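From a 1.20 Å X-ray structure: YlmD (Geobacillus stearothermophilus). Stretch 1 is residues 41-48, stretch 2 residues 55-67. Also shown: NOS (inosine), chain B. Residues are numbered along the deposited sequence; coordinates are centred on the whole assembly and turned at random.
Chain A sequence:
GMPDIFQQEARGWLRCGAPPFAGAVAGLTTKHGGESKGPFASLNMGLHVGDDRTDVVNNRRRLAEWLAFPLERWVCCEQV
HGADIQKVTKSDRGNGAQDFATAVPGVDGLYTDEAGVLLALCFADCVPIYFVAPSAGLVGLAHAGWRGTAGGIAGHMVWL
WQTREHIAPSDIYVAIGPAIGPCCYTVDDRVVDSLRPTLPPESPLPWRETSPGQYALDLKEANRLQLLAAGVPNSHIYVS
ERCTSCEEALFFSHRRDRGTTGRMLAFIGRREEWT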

# COMPACT_ATOMS: atom_id res chain seq x y z
N ALA A 41 18.86 -6.97 -1.42
CA ALA A 41 18.70 -8.41 -1.67
C ALA A 41 17.31 -8.86 -1.24
O ALA A 41 16.93 -8.66 -0.09
CB ALA A 41 19.76 -9.15 -0.87
N SER A 42 16.54 -9.48 -2.15
CA SER A 42 16.85 -9.65 -3.58
C SER A 42 15.71 -9.15 -4.50
O SER A 42 15.97 -8.67 -5.60
CB SER A 42 17.13 -11.10 -3.96
OG SER A 42 16.03 -11.95 -3.72
N LEU A 43 14.44 -9.26 -4.08
CA LEU A 43 13.31 -8.85 -4.92
C LEU A 43 12.94 -7.39 -4.69
O LEU A 43 11.82 -7.04 -4.34
CB LEU A 43 12.11 -9.77 -4.73
CG LEU A 43 11.06 -9.73 -5.82
CD1 LEU A 43 11.51 -10.41 -7.08
CD2 LEU A 43 9.75 -10.31 -5.33
N ASN A 44 13.92 -6.52 -4.90
CA ASN A 44 13.68 -5.10 -4.78
C ASN A 44 12.87 -4.62 -5.96
O ASN A 44 13.31 -4.72 -7.11
CB ASN A 44 14.97 -4.31 -4.71
CG ASN A 44 14.69 -2.85 -4.76
OD1 ASN A 44 13.71 -2.36 -4.20
ND2 ASN A 44 15.53 -2.12 -5.47
N MET A 45 11.70 -4.07 -5.69
CA MET A 45 10.82 -3.55 -6.73
C MET A 45 10.93 -2.05 -6.96
O MET A 45 10.27 -1.53 -7.88
CB MET A 45 9.38 -3.91 -6.39
CG MET A 45 9.18 -5.38 -6.18
SD MET A 45 9.65 -6.31 -7.67
CE MET A 45 8.57 -7.70 -7.62
N GLY A 46 11.70 -1.34 -6.15
CA GLY A 46 11.75 0.11 -6.21
C GLY A 46 12.82 0.59 -7.18
O GLY A 46 13.98 0.20 -7.08
N LEU A 47 12.40 1.43 -8.12
CA LEU A 47 13.28 2.04 -9.11
C LEU A 47 13.94 3.32 -8.62
O LEU A 47 14.80 3.85 -9.32
CB LEU A 47 12.49 2.38 -10.38
CG LEU A 47 12.03 1.13 -11.17
CD1 LEU A 47 10.97 1.53 -12.17
CD2 LEU A 47 13.22 0.47 -11.83
N HIS A 48 13.55 3.84 -7.45
CA HIS A 48 14.12 5.08 -6.98
C HIS A 48 14.77 4.95 -5.61
O HIS A 48 14.60 5.79 -4.74
CB HIS A 48 13.13 6.25 -6.95
CG HIS A 48 13.79 7.59 -6.76
ND1 HIS A 48 14.53 8.21 -7.74
CD2 HIS A 48 13.85 8.41 -5.68
CE1 HIS A 48 14.99 9.36 -7.29
NE2 HIS A 48 14.60 9.51 -6.04
N ASP A 55 18.38 -4.92 -12.66
CA ASP A 55 17.92 -5.89 -11.66
C ASP A 55 16.48 -5.61 -11.27
O ASP A 55 15.66 -6.54 -11.18
CB ASP A 55 18.83 -5.89 -10.43
CG ASP A 55 20.24 -6.43 -10.71
OD1 ASP A 55 21.13 -6.11 -9.88
OD2 ASP A 55 20.46 -7.17 -11.70
N VAL A 56 16.15 -4.34 -10.99
CA VAL A 56 14.79 -4.00 -10.55
C VAL A 56 13.77 -4.35 -11.63
O VAL A 56 12.71 -4.94 -11.34
CB VAL A 56 14.70 -2.53 -10.13
CG1 VAL A 56 13.27 -2.20 -9.76
CG2 VAL A 56 15.61 -2.23 -8.97
N VAL A 57 14.04 -3.99 -12.89
CA VAL A 57 13.10 -4.34 -13.96
C VAL A 57 12.94 -5.85 -14.06
O VAL A 57 11.83 -6.36 -14.24
CB VAL A 57 13.48 -3.67 -15.28
CG1 VAL A 57 12.61 -4.19 -16.42
CG2 VAL A 57 13.32 -2.17 -15.14
N ASN A 58 14.04 -6.60 -13.91
CA ASN A 58 13.93 -8.06 -13.96
C ASN A 58 13.11 -8.60 -12.78
O ASN A 58 12.35 -9.56 -12.94
CB ASN A 58 15.31 -8.71 -14.04
CG ASN A 58 15.89 -8.63 -15.43
OD1 ASN A 58 15.15 -8.60 -16.42
ND2 ASN A 58 17.21 -8.63 -15.52
N ASN A 59 13.24 -7.98 -11.61
CA ASN A 59 12.42 -8.35 -10.46
C ASN A 59 10.95 -8.11 -10.76
O ASN A 59 10.09 -8.96 -10.45
CB ASN A 59 12.82 -7.55 -9.22
CG ASN A 59 14.22 -7.88 -8.76
OD1 ASN A 59 14.72 -8.98 -9.01
ND2 ASN A 59 14.84 -6.96 -8.04
N ARG A 60 10.63 -6.97 -11.38
CA ARG A 60 9.25 -6.69 -11.74
C ARG A 60 8.76 -7.67 -12.79
O ARG A 60 7.62 -8.15 -12.71
CB ARG A 60 9.14 -5.25 -12.23
CG ARG A 60 9.38 -4.22 -11.13
CD ARG A 60 9.15 -2.82 -11.65
NE ARG A 60 9.13 -1.88 -10.54
CZ ARG A 60 8.48 -0.73 -10.53
NH1 ARG A 60 8.50 0.02 -9.43
NH2 ARG A 60 7.83 -0.31 -11.61
N ARG A 61 9.59 -8.00 -13.79
CA ARG A 61 9.21 -9.01 -14.77
C ARG A 61 8.96 -10.36 -14.11
O ARG A 61 8.08 -11.11 -14.54
CB ARG A 61 10.29 -9.14 -15.85
CG ARG A 61 10.38 -7.91 -16.75
CD ARG A 61 11.10 -8.15 -18.04
NE ARG A 61 10.88 -7.06 -18.98
CZ ARG A 61 9.72 -6.80 -19.60
NH1 ARG A 61 9.64 -5.79 -20.44
NH2 ARG A 61 8.65 -7.55 -19.37
N ARG A 62 9.71 -10.67 -13.05
CA ARG A 62 9.52 -11.94 -12.36
C ARG A 62 8.15 -11.99 -11.68
O ARG A 62 7.41 -12.96 -11.84
CB ARG A 62 10.64 -12.14 -11.35
CG ARG A 62 10.60 -13.46 -10.61
CD ARG A 62 11.00 -14.59 -11.51
NE ARG A 62 12.44 -14.59 -11.72
CZ ARG A 62 13.04 -15.21 -12.73
NH1 ARG A 62 14.36 -15.16 -12.82
NH2 ARG A 62 12.33 -15.86 -13.65
N LEU A 63 7.77 -10.93 -10.98
CA LEU A 63 6.43 -10.86 -10.40
C LEU A 63 5.36 -10.96 -11.50
O LEU A 63 4.36 -11.67 -11.35
CB LEU A 63 6.23 -9.58 -9.60
CG LEU A 63 4.80 -9.40 -9.05
CD1 LEU A 63 4.44 -10.55 -8.09
CD2 LEU A 63 4.61 -8.05 -8.38
N ALA A 64 5.56 -10.24 -12.60
CA ALA A 64 4.62 -10.32 -13.71
C ALA A 64 4.43 -11.77 -14.17
O ALA A 64 3.31 -12.17 -14.50
CB ALA A 64 5.06 -9.43 -14.88
N GLU A 65 5.50 -12.55 -14.18
CA GLU A 65 5.42 -13.97 -14.53
C GLU A 65 4.64 -14.74 -13.48
O GLU A 65 3.74 -15.52 -13.81
CB GLU A 65 6.86 -14.49 -14.69
CG GLU A 65 7.06 -16.00 -14.74
CD GLU A 65 8.52 -16.39 -14.50
OE1 GLU A 65 9.42 -15.56 -14.80
OE2 GLU A 65 8.79 -17.50 -13.99
N TRP A 66 4.93 -14.50 -12.20
CA TRP A 66 4.20 -15.20 -11.15
C TRP A 66 2.71 -14.90 -11.20
O TRP A 66 1.88 -15.79 -10.98
CB TRP A 66 4.73 -14.78 -9.78
CG TRP A 66 6.14 -15.14 -9.48
CD1 TRP A 66 6.93 -16.08 -10.11
CD2 TRP A 66 6.94 -14.56 -8.45
NE1 TRP A 66 8.17 -16.10 -9.52
CE2 TRP A 66 8.20 -15.19 -8.50
CE3 TRP A 66 6.71 -13.58 -7.48
CZ2 TRP A 66 9.24 -14.85 -7.62
CZ3 TRP A 66 7.73 -13.25 -6.60
CH2 TRP A 66 8.99 -13.90 -6.68
N LEU A 67 2.35 -13.67 -11.50
CA LEU A 67 0.96 -13.24 -11.50
C LEU A 67 0.27 -13.46 -12.85
O LEU A 67 -0.94 -13.26 -12.94
CB LEU A 67 0.86 -11.76 -11.17
CG LEU A 67 1.40 -11.28 -9.82
CD1 LEU A 67 1.18 -9.80 -9.67
CD2 LEU A 67 0.73 -12.05 -8.68
N9 NOS B . 10.62 4.77 -3.87
C4 NOS B . 9.66 4.52 -4.78
N3 NOS B . 8.24 4.92 -4.91
C2 NOS B . 7.49 4.50 -6.06
N1 NOS B . 8.08 3.70 -7.09
C6 NOS B . 9.43 3.29 -7.02
O6 NOS B . 9.87 2.61 -7.91
C5 NOS B . 10.22 3.75 -5.78
N7 NOS B . 11.44 3.51 -5.43
C8 NOS B . 11.71 4.12 -4.28
C5' NOS B . 7.44 4.49 -0.98
O5' NOS B . 7.24 3.78 0.23
C4' NOS B . 8.72 5.29 -0.94
O4' NOS B . 9.70 4.62 -1.76
C1' NOS B . 10.30 5.54 -2.65
C2' NOS B . 9.33 6.70 -2.80
O2' NOS B . 10.03 7.90 -3.09
C3' NOS B . 8.64 6.73 -1.43
O3' NOS B . 9.38 7.58 -0.54

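Stretch 2 is helical, and stretch 1 is an irregular segment lying against one side of it. Together they bury 574 Å². The backbones come closest at two places, where the CA atoms of Met45 and Val56 lie 5.5 Å apart and those of Leu43 and Asn59 lie 5.6 Å apart.

Asp55 makes no contact with stretch 1, but its carbonyl oxygen accepts a hydrogen bond from the backbone N of Asn59. Val56 is the first residue to point toward stretch 1. Its CG1 packs against Leu47 CD2 at 3.4 Å and lies 3.6 Å from Met45 O. Its CG2 sits 3.5 Å from Asn44 ND2 and 3.5 Å from Gly46 O. A short branched side chain fits here, close to the loop backbone. Val57 points away, yet its CG2 still reaches Leu47 CD2 at 4.2 Å. Asn58 is exposed and takes no part.

Asn59 is buried and points toward the loop. Its ND2 donates a hydrogen bond to Asn44 O at 2.9 Å, with a nearly straight angle of 163°. The same ND2 lies 3.2 Å from Ser42 O. An amide suits this place because it can donate to a carbonyl of a loop that has no regular backbone pairing. Asn44 helps to shape that loop: its OD1 accepts a hydrogen bond from Gly46 N at 3.0 Å, and its ND2 gives a weak one to Gly46 O at 3.2 Å. Leu43 CD1 covers Asn59 CB at 3.8 Å, and Met45 SD approaches the same CB at 3.7 Å.

Arg60 leaves the helix sideways, but its extended chain brings the guanidinium to the loop. Both NH1 (2.8 Å) and NE (2.9 Å) donate to Met45 O, which lies at the edge of the group, near its plane. Leu47 CD1 covers one face, 3.7 Å from Arg60 NH2. The inosine O6 is 3.3 Å from Arg60 NH1 and accepts a hydrogen bond from Leu47 N at 2.8 Å. Loop and arginine thus meet beside the ligand.

Arg61 points away. Arg62 starts toward the loop, but its end leads away, and its NH2 forms a salt bridge with Glu65 OE1 at 3.1 Å within the helix.

Leu63 and Trp66 continue the apolar contact. Met45 CE lies 3.6 Å from Leu63 CB and 3.5 Å from Asn59 O, so the methyl end of the side chain rests on the helix where Asn59 and Leu63 are one turn apart. Ala64 is buried but does not touch stretch 1. Leu43 CD2 meets Trp66 CZ3 at 3.8 Å, oblique to the ring. Leu67 is buried without touching stretch 1.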